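Local coordinates for protein 4-amino-4-deoxy-L-arabinose transferase or related glycosyltransferases of PMT family (Cupriavidus metallidurans, PDB 5EZM) that probably transfers 4-amino-4-deoxy-L-arabinose from a polyprenyl-phosphate carrier to lipid A, working as a zinc-binding, membrane-embedded glycosyltransferase of GT-C fold, at residues S48-H53 / G106-R111; G56-R61 / F157-M162; E64-M69 / F91-T96. All blocks are in the same frame, centred on the assembly; numbering follows the deposited sequence.

Contact 1 of 3, residues S48-H53 / G106-R111; sequences SLDMRH and GEWQAR. With MPG ([(Z)-octadec-9-enyl] (2R)-2,3-bis(oxidanyl)propanoate), chain B.
The irregular 48-53 chain runs across the short helix 107-110 and comes closest where Asp-50 CA lies 4.5 Å from Trp-108 CA. Arg-111, just past the end of that helix, does most of the gripping. Its chain bends at chi3 (-101°), and the guanidinium turns side-on to Leu-49 O. NE reaches this oxygen at 3.0 Å, in the carbonyl plane and on a lone pair, while NH2 meets the same Leu-49 O at 3.1 Å, nearly along the C=O axis. NH2 also bonds Arg-52 O, from above that carbonyl's plane, so one guanidinium pins two backbone oxygens of the chain opposite. Beside it the like-charged Arg-52 crosses at about a right angle, with Arg-111 NH1 close to Arg-52 NH2 over one face of its guanidinium. Glu-59, salt-bridged to Arg-111 and in a long, weak ion pair with Arg-52, probably eases their repulsion; Arg-52 NH2 is further tied to His-156 O. Both segments belong to the long loop joining the first two transmembrane helices of the GT-C fold, and here its beginning is tied to its end. Leu-49 CB packs on Trp-108 CB at 3.7 Å, while its CD2 touches Arg-111 CB. Trp-108 CG occupies the crowded position between backbone N and carbonyl carbon (chi1 71°), and the indole edge faces the Asp-50 carboxylate, Trp-108 CD1 to Asp-50 CG 3.2 Å, with the two planes 77° apart. The lipid MPG runs over one indole face, its C5 3.8 Å above the centre of the Trp-108 plane; Gln-109 CD lies against the opposite face, nearer the rim.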
loop_
_atom_site.group_PDB
_atom_site.type_symbol
_atom_site.label_atom_id
_atom_site.label_comp_id
_atom_site.label_asym_id
_atom_site.label_seq_id
_atom_site.Cartn_x
_atom_site.Cartn_y
_atom_site.Cartn_z
ATOM N N SER A 48 12.401 -0.433 9.761
ATOM C CA SER A 48 11.790 0.763 9.191
ATOM C C SER A 48 10.268 0.745 9.275
ATOM O O SER A 48 9.640 1.801 9.139
ATOM C CB SER A 48 12.227 0.932 7.735
ATOM O OG SER A 48 11.965 -0.242 6.988
ATOM N N LEU A 49 9.661 -0.425 9.495
ATOM C CA LEU A 49 8.215 -0.474 9.665
ATOM C C LEU A 49 7.763 0.289 10.904
ATOM O O LEU A 49 6.691 0.904 10.895
ATOM C CB LEU A 49 7.742 -1.924 9.751
ATOM C CG LEU A 49 7.769 -2.764 8.478
ATOM C CD1 LEU A 49 7.293 -4.173 8.784
ATOM C CD2 LEU A 49 6.911 -2.125 7.400
ATOM N N ASP A 50 8.562 0.270 11.970
ATOM C CA ASP A 50 8.150 0.786 13.272
ATOM C C ASP A 50 8.822 2.113 13.599
ATOM O O ASP A 50 9.202 2.369 14.742
ATOM C CB ASP A 50 8.441 -0.233 14.369
ATOM C CG ASP A 50 7.658 0.034 15.637
ATOM O OD1 ASP A 50 6.492 0.475 15.542
ATOM O OD2 ASP A 50 8.212 -0.198 16.733
ATOM N N MET A 51 8.982 2.980 12.598
ATOM C CA MET A 51 9.655 4.253 12.817
ATOM C C MET A 51 8.848 5.443 12.310
ATOM O O MET A 51 9.375 6.561 12.266
ATOM C CB MET A 51 11.049 4.231 12.181
ATOM C CG MET A 51 11.960 3.193 12.827
ATOM S SD MET A 51 13.722 3.514 12.646
ATOM C CE MET A 51 14.034 2.841 11.024
ATOM N N ARG A 52 7.587 5.240 11.944
ATOM C CA ARG A 52 6.706 6.330 11.555
ATOM C C ARG A 52 5.352 6.133 12.217
ATOM O O ARG A 52 4.887 4.999 12.366
ATOM C CB ARG A 52 6.526 6.406 10.033
ATOM C CG ARG A 52 7.812 6.527 9.235
ATOM C CD ARG A 52 7.525 6.601 7.740
ATOM N NE ARG A 52 6.823 5.419 7.247
ATOM C CZ ARG A 52 5.517 5.368 6.997
ATOM N NH1 ARG A 52 4.758 6.440 7.189
ATOM N NH2 ARG A 52 4.965 4.245 6.554
ATOM N N HIS A 53 4.725 7.234 12.619
ATOM C CA HIS A 53 3.341 7.160 13.051
ATOM C C HIS A 53 2.435 6.928 11.848
ATOM O O HIS A 53 2.811 7.172 10.699
ATOM C CB HIS A 53 2.937 8.433 13.789
ATOM C CG HIS A 53 3.567 8.570 15.138
ATOM N ND1 HIS A 53 4.717 9.299 15.353
ATOM C CD2 HIS A 53 3.214 8.062 16.342
ATOM C CE1 HIS A 53 5.042 9.240 16.631
ATOM N NE2 HIS A 53 4.147 8.492 17.254
ATOM N N GLY A 106 0.154 -2.013 17.247
ATOM C CA GLY A 106 1.301 -1.152 17.041
ATOM C C GLY A 106 1.419 -0.761 15.588
ATOM O O GLY A 106 0.706 -1.269 14.714
ATOM N N GLU A 107 2.346 0.165 15.341
ATOM C CA GLU A 107 2.560 0.663 13.987
ATOM C C GLU A 107 3.077 -0.437 13.067
ATOM O O GLU A 107 2.498 -0.689 12.004
ATOM C CB GLU A 107 3.527 1.847 14.009
ATOM C CG GLU A 107 2.899 3.168 14.431
ATOM C CD GLU A 107 2.796 3.337 15.939
ATOM O OE1 GLU A 107 2.814 2.322 16.669
ATOM O OE2 GLU A 107 2.698 4.496 16.398
ATOM N N TRP A 108 4.165 -1.108 13.457
ATOM C CA TRP A 108 4.764 -2.087 12.554
ATOM C C TRP A 108 3.867 -3.301 12.362
ATOM O O TRP A 108 3.871 -3.902 11.282
ATOM C CB TRP A 108 6.151 -2.512 13.045
ATOM C CG TRP A 108 6.188 -3.378 14.279
ATOM C CD1 TRP A 108 6.419 -2.968 15.562
ATOM C CD2 TRP A 108 6.030 -4.804 14.339
ATOM N NE1 TRP A 108 6.402 -4.046 16.415
ATOM C CE2 TRP A 108 6.165 -5.183 15.689
ATOM C CE3 TRP A 108 5.786 -5.794 13.382
ATOM C CZ2 TRP A 108 6.059 -6.508 16.108
ATOM C CZ3 TRP A 108 5.682 -7.113 13.802
ATOM C CH2 TRP A 108 5.820 -7.455 15.151
ATOM N N GLN A 109 3.090 -3.673 13.382
ATOM C CA GLN A 109 2.131 -4.758 13.204
ATOM C C GLN A 109 1.047 -4.373 12.206
ATOM O O GLN A 109 0.599 -5.206 11.409
ATOM C CB GLN A 109 1.511 -5.142 14.547
ATOM C CG GLN A 109 2.505 -5.683 15.566
ATOM C CD GLN A 109 3.056 -4.605 16.476
ATOM O OE1 GLN A 109 3.289 -3.473 16.048
ATOM N NE2 GLN A 109 3.262 -4.949 17.744
ATOM N N ALA A 110 0.616 -3.113 12.229
ATOM C CA ALA A 110 -0.401 -2.661 11.291
ATOM C C ALA A 110 0.115 -2.603 9.859
ATOM O O ALA A 110 -0.691 -2.607 8.923
ATOM C CB ALA A 110 -0.925 -1.290 11.718
ATOM N N ARG A 111 1.433 -2.546 9.672
ATOM C CA ARG A 111 2.047 -2.531 8.352
ATOM C C ARG A 111 2.599 -3.890 7.955
ATOM O O ARG A 111 3.361 -3.982 6.989
ATOM C CB ARG A 111 3.157 -1.479 8.296
ATOM C CG ARG A 111 2.641 -0.046 8.387
ATOM C CD ARG A 111 3.722 0.970 8.081
ATOM N NE ARG A 111 4.281 1.560 9.289
ATOM C CZ ARG A 111 4.041 2.803 9.697
ATOM N NH1 ARG A 111 3.250 3.597 8.988
ATOM N NH2 ARG A 111 4.599 3.254 10.812
HETATM C C2 MPG B . 11.428 -1.817 15.550
HETATM C C3 MPG B . 10.779 -3.189 15.677
HETATM C C4 MPG B . 10.665 -3.913 14.344
HETATM C C5 MPG B . 9.854 -5.211 14.481
HETATM C C6 MPG B . 10.085 -6.200 13.325
HETATM C C7 MPG B . 9.336 -7.528 13.554
HETATM C C8 MPG B . 9.533 -8.536 12.398
HETATM C C9 MPG B . 8.499 -9.687 12.435
HETATM C C10 MPG B . 8.515 -10.538 11.136
HETATM C C11 MPG B . 7.296 -11.480 11.028
HETATM C C12 MPG B . 7.403 -12.471 9.818
HETATM C C1 MPG B . 11.423 -1.042 16.871
#

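Contact 2 of 3, residues G56-R61 / F157-M162; sequences GPDEGR and FNTLDM
Glu-59 sets CG anti to its carbonyl carbon (chi1 -67°) and stays extended beyond it, while Phe-157 and Asn-158 both hold CG anti to the backbone N (-171° for Phe-157); the acid thereby lies across the Phe-157 ring. Glu-59 CG sits over the middle of that ring, 3.8 Å from its centroid, in a CH-pi contact, and the carboxylate stacks almost flush with the ring, the planes only 6° apart. Near the backbone end of the ring, OE2 of Glu-59 takes a nearly straight hydrogen bond from Asn-158 N, 2.8 Å long, on its anti lone pair. Asn-158 answers with a weak bond from ND2 to Glu-59 O at 3.2 Å, and its own carbonyl oxygen receives a CA-H...O contact from Glu-59 CA. These bonds fasten the first turn of helix 58-72, part of the loop after the first transmembrane helix of the GT-C fold, to the chain leading into helix 160-178, a buried junction near the protein's centre. Alongside, Asp-58 bonds Arg-61 NH2 in a salt bridge, and Arg-61 reaches on to Glu-509. An alanine in place of Glu-59 would probably loosen this junction, losing the cover over the Phe-157 face and the acceptor for Asn-158 N. Since the Glu-59 carboxylate also receives Arg-111 NH1 and Val-55 N, this buried acid is likely to remain ionised, its charge shared among several donors.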
loop_
_atom_site.group_PDB
_atom_site.type_symbol
_atom_site.label_atom_id
_atom_site.label_comp_id
_atom_site.label_asym_id
_atom_site.label_seq_id
_atom_site.Cartn_x
_atom_site.Cartn_y
_atom_site.Cartn_z
ATOM N N GLY A 56 -2.797 8.937 7.911
ATOM C CA GLY A 56 -4.154 8.843 7.406
ATOM C C GLY A 56 -4.268 9.298 5.963
ATOM O O GLY A 56 -3.405 10.026 5.473
ATOM N N PRO A 57 -5.337 8.882 5.272
ATOM C CA PRO A 57 -6.403 8.023 5.801
ATOM C C PRO A 57 -6.096 6.526 5.784
ATOM O O PRO A 57 -6.524 5.826 6.699
ATOM C CB PRO A 57 -7.578 8.327 4.869
ATOM C CG PRO A 57 -6.941 8.714 3.585
ATOM C CD PRO A 57 -5.678 9.435 3.949
ATOM N N ASP A 58 -5.352 6.061 4.777
ATOM C CA ASP A 58 -5.260 4.628 4.499
ATOM C C ASP A 58 -4.678 3.852 5.677
ATOM O O ASP A 58 -5.322 2.942 6.215
ATOM C CB ASP A 58 -4.431 4.400 3.237
ATOM C CG ASP A 58 -5.119 4.917 1.993
ATOM O OD1 ASP A 58 -6.365 4.844 1.936
ATOM O OD2 ASP A 58 -4.417 5.396 1.077
ATOM N N GLU A 59 -3.446 4.184 6.078
ATOM C CA GLU A 59 -2.787 3.445 7.155
ATOM C C GLU A 59 -3.647 3.415 8.410
ATOM O O GLU A 59 -3.851 2.354 9.019
ATOM C CB GLU A 59 -1.425 4.066 7.468
ATOM C CG GLU A 59 -0.401 3.932 6.368
ATOM C CD GLU A 59 1.008 4.100 6.888
ATOM O OE1 GLU A 59 1.285 5.132 7.538
ATOM O OE2 GLU A 59 1.834 3.188 6.664
ATOM N N GLY A 60 -4.160 4.579 8.809
ATOM C CA GLY A 60 -5.019 4.633 9.978
ATOM C C GLY A 60 -6.315 3.869 9.788
ATOM O O GLY A 60 -6.751 3.145 10.683
ATOM N N ARG A 61 -6.942 4.012 8.615
ATOM C CA ARG A 61 -8.224 3.356 8.372
ATOM C C ARG A 61 -8.101 1.841 8.475
ATOM O O ARG A 61 -8.892 1.186 9.165
ATOM C CB ARG A 61 -8.784 3.746 7.002
ATOM C CG ARG A 61 -9.888 2.803 6.525
ATOM C CD ARG A 61 -10.565 3.269 5.243
ATOM N NE ARG A 61 -9.602 3.657 4.219
ATOM C CZ ARG A 61 -9.600 4.838 3.611
ATOM N NH1 ARG A 61 -10.523 5.741 3.910
ATOM N NH2 ARG A 61 -8.682 5.111 2.695
ATOM N N PHE A 157 3.997 0.953 3.446
ATOM C CA PHE A 157 2.912 1.902 3.662
ATOM C C PHE A 157 1.603 1.132 3.713
ATOM O O PHE A 157 1.211 0.509 2.723
ATOM C CB PHE A 157 2.884 2.956 2.553
ATOM C CG PHE A 157 1.942 4.088 2.821
ATOM C CD1 PHE A 157 2.326 5.145 3.628
ATOM C CD2 PHE A 157 0.673 4.099 2.264
ATOM C CE1 PHE A 157 1.461 6.190 3.880
ATOM C CE2 PHE A 157 -0.195 5.143 2.508
ATOM C CZ PHE A 157 0.199 6.191 3.319
ATOM N N ASN A 158 0.928 1.181 4.861
ATOM C CA ASN A 158 -0.227 0.323 5.101
ATOM C C ASN A 158 -1.412 0.693 4.217
ATOM O O ASN A 158 -2.238 1.533 4.586
ATOM C CB ASN A 158 -0.636 0.373 6.577
ATOM C CG ASN A 158 -1.745 -0.603 6.904
ATOM O OD1 ASN A 158 -1.965 -1.575 6.183
ATOM N ND2 ASN A 158 -2.450 -0.350 7.999
ATOM N N THR A 159 -1.502 0.053 3.054
ATOM C CA THR A 159 -2.620 0.233 2.141
ATOM C C THR A 159 -2.887 -1.096 1.453
ATOM O O THR A 159 -2.017 -1.967 1.393
ATOM C CB THR A 159 -2.340 1.335 1.110
ATOM O OG1 THR A 159 -3.524 1.586 0.345
ATOM C CG2 THR A 159 -1.223 0.912 0.169
ATOM N N LEU A 160 -4.106 -1.251 0.933
ATOM C CA LEU A 160 -4.481 -2.514 0.300
ATOM C C LEU A 160 -3.755 -2.748 -1.018
ATOM O O LEU A 160 -3.652 -3.899 -1.458
ATOM C CB LEU A 160 -5.990 -2.561 0.065
ATOM C CG LEU A 160 -6.834 -3.247 1.140
ATOM C CD1 LEU A 160 -6.514 -2.692 2.513
ATOM C CD2 LEU A 160 -8.307 -3.082 0.829
ATOM N N ASP A 161 -3.237 -1.688 -1.641
ATOM C CA ASP A 161 -2.671 -1.812 -2.979
ATOM C C ASP A 161 -1.438 -2.708 -3.003
ATOM O O ASP A 161 -1.211 -3.417 -3.991
ATOM C CB ASP A 161 -2.340 -0.423 -3.528
ATOM C CG ASP A 161 -3.568 0.465 -3.631
ATOM O OD1 ASP A 161 -4.620 -0.028 -4.094
ATOM O OD2 ASP A 161 -3.486 1.649 -3.238
ATOM N N MET A 162 -0.636 -2.704 -1.937
ATOM C CA MET A 162 0.546 -3.559 -1.922
ATOM C C MET A 162 0.184 -5.013 -1.632
ATOM O O MET A 162 0.811 -5.929 -2.176
ATOM C CB MET A 162 1.566 -3.038 -0.907
ATOM C CG MET A 162 2.754 -3.974 -0.666
ATOM S SD MET A 162 3.609 -4.548 -2.160
ATOM C CE MET A 162 4.102 -2.993 -2.889
#

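Contact 3 of 3, residues E64-M69 / F91-T96; sequences EISREM and FHMWVT
Helix 64-69 crosses helix 91-96 at -64°, the axes 8.9 Å apart at closest approach, and small Ser-66 sits where the backbones come nearest, its CA 5.1 Å from Met-93 CA. The small side chain probably leaves room for Met-93 to fold into the angle between the helices. Its chain bends at both chi2 (71°) and chi3, and CG is the bump: it fits the hollow between Ile-65 and Ser-66, 3.6 Å from Ile-65 CG2 and 3.4 Å from Ser-66 OG. In return, the serine side chain pushes into the notch between Met-93 and Thr-96. There Ser-66 CB lies 3.5 Å from Thr-96 CG2. Neither hydroxyl serves as a polar link between the helices, since Ser-66 OG bonds Tyr-62 O and Thr-96 OG1 bonds His-92 O, each one turn back in its own helix, so both meet the other helix as compact shapes. Along the chain a small antiparallel hairpin, strands 79-80 and 83-84, separates the helices, which lie in the loop between the first and second transmembrane helices of the GT-C fold; Glu-87, a zinc ligand, also lies in the connection. Met-69 closes the far side. With CG anti to the backbone N (-176°), it reaches out straight and bends only at chi3, which lays CE against Met-93 CB at 3.8 Å. Its sulfur meets Trp-94 in the plane of the indole, a Met-aromatic contact at the ring edge, with SD 3.9 Å from Trp-94 CD1. The indole itself is held by NE1 bonding Trp-75 O, and it also touches a bound MPG lipid.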
loop_
_atom_site.group_PDB
_atom_site.type_symbol
_atom_site.label_atom_id
_atom_site.label_comp_id
_atom_site.label_asym_id
_atom_site.label_seq_id
_atom_site.Cartn_x
_atom_site.Cartn_y
_atom_site.Cartn_z
ATOM N N GLU A 64 -7.165 0.615 12.006
ATOM C CA GLU A 64 -8.268 0.708 12.958
ATOM C C GLU A 64 -9.355 -0.315 12.664
ATOM O O GLU A 64 -9.881 -0.939 13.591
ATOM C CB GLU A 64 -8.860 2.117 12.957
ATOM C CG GLU A 64 -10.175 2.232 13.726
ATOM C CD GLU A 64 -10.040 1.905 15.211
ATOM O OE1 GLU A 64 -8.907 1.899 15.733
ATOM O OE2 GLU A 64 -11.075 1.659 15.862
ATOM N N ILE A 65 -9.723 -0.481 11.393
ATOM C CA ILE A 65 -10.649 -1.551 11.030
ATOM C C ILE A 65 -10.131 -2.883 11.550
ATOM O O ILE A 65 -10.857 -3.650 12.194
ATOM C CB ILE A 65 -10.861 -1.585 9.507
ATOM C CG1 ILE A 65 -11.677 -0.372 9.057
ATOM C CG2 ILE A 65 -11.551 -2.871 9.099
ATOM C CD1 ILE A 65 -11.792 -0.229 7.558
ATOM N N SER A 66 -8.851 -3.162 11.301
ATOM C CA SER A 66 -8.271 -4.406 11.791
ATOM C C SER A 66 -8.289 -4.465 13.312
ATOM O O SER A 66 -8.510 -5.533 13.892
ATOM C CB SER A 66 -6.852 -4.567 11.258
ATOM O OG SER A 66 -6.876 -4.749 9.854
ATOM N N ARG A 67 -8.064 -3.330 13.979
ATOM C CA ARG A 67 -8.152 -3.319 15.435
ATOM C C ARG A 67 -9.548 -3.717 15.903
ATOM O O ARG A 67 -9.700 -4.547 16.805
ATOM C CB ARG A 67 -7.783 -1.943 15.989
ATOM C CG ARG A 67 -7.739 -1.908 17.514
ATOM C CD ARG A 67 -7.701 -0.487 18.057
ATOM N NE ARG A 67 -8.979 0.200 17.896
ATOM C CZ ARG A 67 -9.997 0.083 18.740
ATOM N NH1 ARG A 67 -11.123 0.747 18.521
ATOM N NH2 ARG A 67 -9.892 -0.702 19.804
ATOM N N GLU A 68 -10.584 -3.134 15.294
ATOM C CA GLU A 68 -11.949 -3.419 15.722
ATOM C C GLU A 68 -12.317 -4.869 15.454
ATOM O O GLU A 68 -12.983 -5.508 16.277
ATOM C CB GLU A 68 -12.926 -2.472 15.026
ATOM C CG GLU A 68 -12.825 -1.038 15.520
ATOM C CD GLU A 68 -13.715 -0.088 14.752
ATOM O OE1 GLU A 68 -14.870 -0.459 14.445
ATOM O OE2 GLU A 68 -13.255 1.031 14.447
ATOM N N MET A 69 -11.895 -5.405 14.306
ATOM C CA MET A 69 -12.102 -6.824 14.044
ATOM C C MET A 69 -11.402 -7.673 15.098
ATOM O O MET A 69 -11.969 -8.651 15.601
ATOM C CB MET A 69 -11.598 -7.166 12.642
ATOM C CG MET A 69 -11.841 -8.597 12.211
ATOM S SD MET A 69 -11.293 -8.884 10.515
ATOM C CE MET A 69 -12.341 -7.763 9.595
ATOM N N PHE A 91 -9.405 -9.602 3.255
ATOM C CA PHE A 91 -8.199 -10.413 3.430
ATOM C C PHE A 91 -7.077 -9.621 4.095
ATOM O O PHE A 91 -6.407 -10.117 5.011
ATOM C CB PHE A 91 -7.729 -10.983 2.093
ATOM C CG PHE A 91 -6.421 -11.722 2.185
ATOM C CD1 PHE A 91 -6.346 -12.944 2.835
ATOM C CD2 PHE A 91 -5.266 -11.193 1.633
ATOM C CE1 PHE A 91 -5.144 -13.628 2.930
ATOM C CE2 PHE A 91 -4.064 -11.873 1.725
ATOM C CZ PHE A 91 -4.005 -13.093 2.373
ATOM N N HIS A 92 -6.850 -8.386 3.642
ATOM C CA HIS A 92 -5.856 -7.534 4.286
ATOM C C HIS A 92 -6.125 -7.421 5.781
ATOM O O HIS A 92 -5.200 -7.510 6.601
ATOM C CB HIS A 92 -5.854 -6.151 3.628
ATOM C CG HIS A 92 -4.882 -5.187 4.234
ATOM N ND1 HIS A 92 -3.668 -4.890 3.652
ATOM C CD2 HIS A 92 -4.949 -4.444 5.365
ATOM C CE1 HIS A 92 -3.027 -4.009 4.400
ATOM N NE2 HIS A 92 -3.782 -3.722 5.446
ATOM N N MET A 93 -7.396 -7.256 6.154
ATOM C CA MET A 93 -7.739 -7.156 7.568
ATOM C C MET A 93 -7.514 -8.479 8.287
ATOM O O MET A 93 -7.045 -8.491 9.427
ATOM C CB MET A 93 -9.184 -6.685 7.728
ATOM C CG MET A 93 -9.348 -5.183 7.537
ATOM S SD MET A 93 -9.131 -4.642 5.827
ATOM C CE MET A 93 -10.765 -4.957 5.165
ATOM N N TRP A 94 -7.840 -9.602 7.640
ATOM C CA TRP A 94 -7.559 -10.906 8.232
ATOM C C TRP A 94 -6.080 -11.039 8.577
ATOM O O TRP A 94 -5.720 -11.424 9.699
ATOM C CB TRP A 94 -7.985 -12.018 7.276
ATOM C CG TRP A 94 -9.459 -12.150 7.115
ATOM C CD1 TRP A 94 -10.426 -11.569 7.888
ATOM C CD2 TRP A 94 -10.146 -12.913 6.118
ATOM N NE1 TRP A 94 -11.674 -11.928 7.432
ATOM C CE2 TRP A 94 -11.530 -12.751 6.346
ATOM C CE3 TRP A 94 -9.726 -13.720 5.053
ATOM C CZ2 TRP A 94 -12.495 -13.364 5.549
ATOM C CZ3 TRP A 94 -10.689 -14.330 4.261
ATOM C CH2 TRP A 94 -12.056 -14.146 4.513
ATOM N N VAL A 95 -5.208 -10.707 7.621
ATOM C CA VAL A 95 -3.771 -10.819 7.858
ATOM C C VAL A 95 -3.349 -9.892 8.990
ATOM O O VAL A 95 -2.646 -10.303 9.924
ATOM C CB VAL A 95 -2.987 -10.526 6.568
ATOM C CG1 VAL A 95 -1.491 -10.595 6.836
ATOM C CG2 VAL A 95 -3.384 -11.509 5.473
ATOM N N THR A 96 -3.789 -8.630 8.935
ATOM C CA THR A 96 -3.417 -7.683 9.979
ATOM C C THR A 96 -3.880 -8.164 11.347
ATOM O O THR A 96 -3.179 -7.973 12.346
ATOM C CB THR A 96 -3.993 -6.296 9.680
ATOM O OG1 THR A 96 -3.587 -5.870 8.371
ATOM C CG2 THR A 96 -3.498 -5.283 10.712
#

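Contacts 2 and 3 are buried and share helix 58-72, contact 2 using its first turn and contact 3 its later part. Contact 1 is only partly buried, with a bound lipid on one flank. Charge runs through contacts 1 and 2, which meet at the salt bridge from Arg-111 to Glu-59, where the acid probably offsets part of the positive charge that the two arginines of contact 1 bring together. Across contact 3 no hydrogen bond passes, and helix packs on helix through hydrocarbon, a sulfur and a serine hydroxyl bonded within its own helix. A weak bond between His-92 and Asn-158 joins it to contact 2, whereas it meets contact 1 by Thr-96 touching Gln-109 and Ala-110.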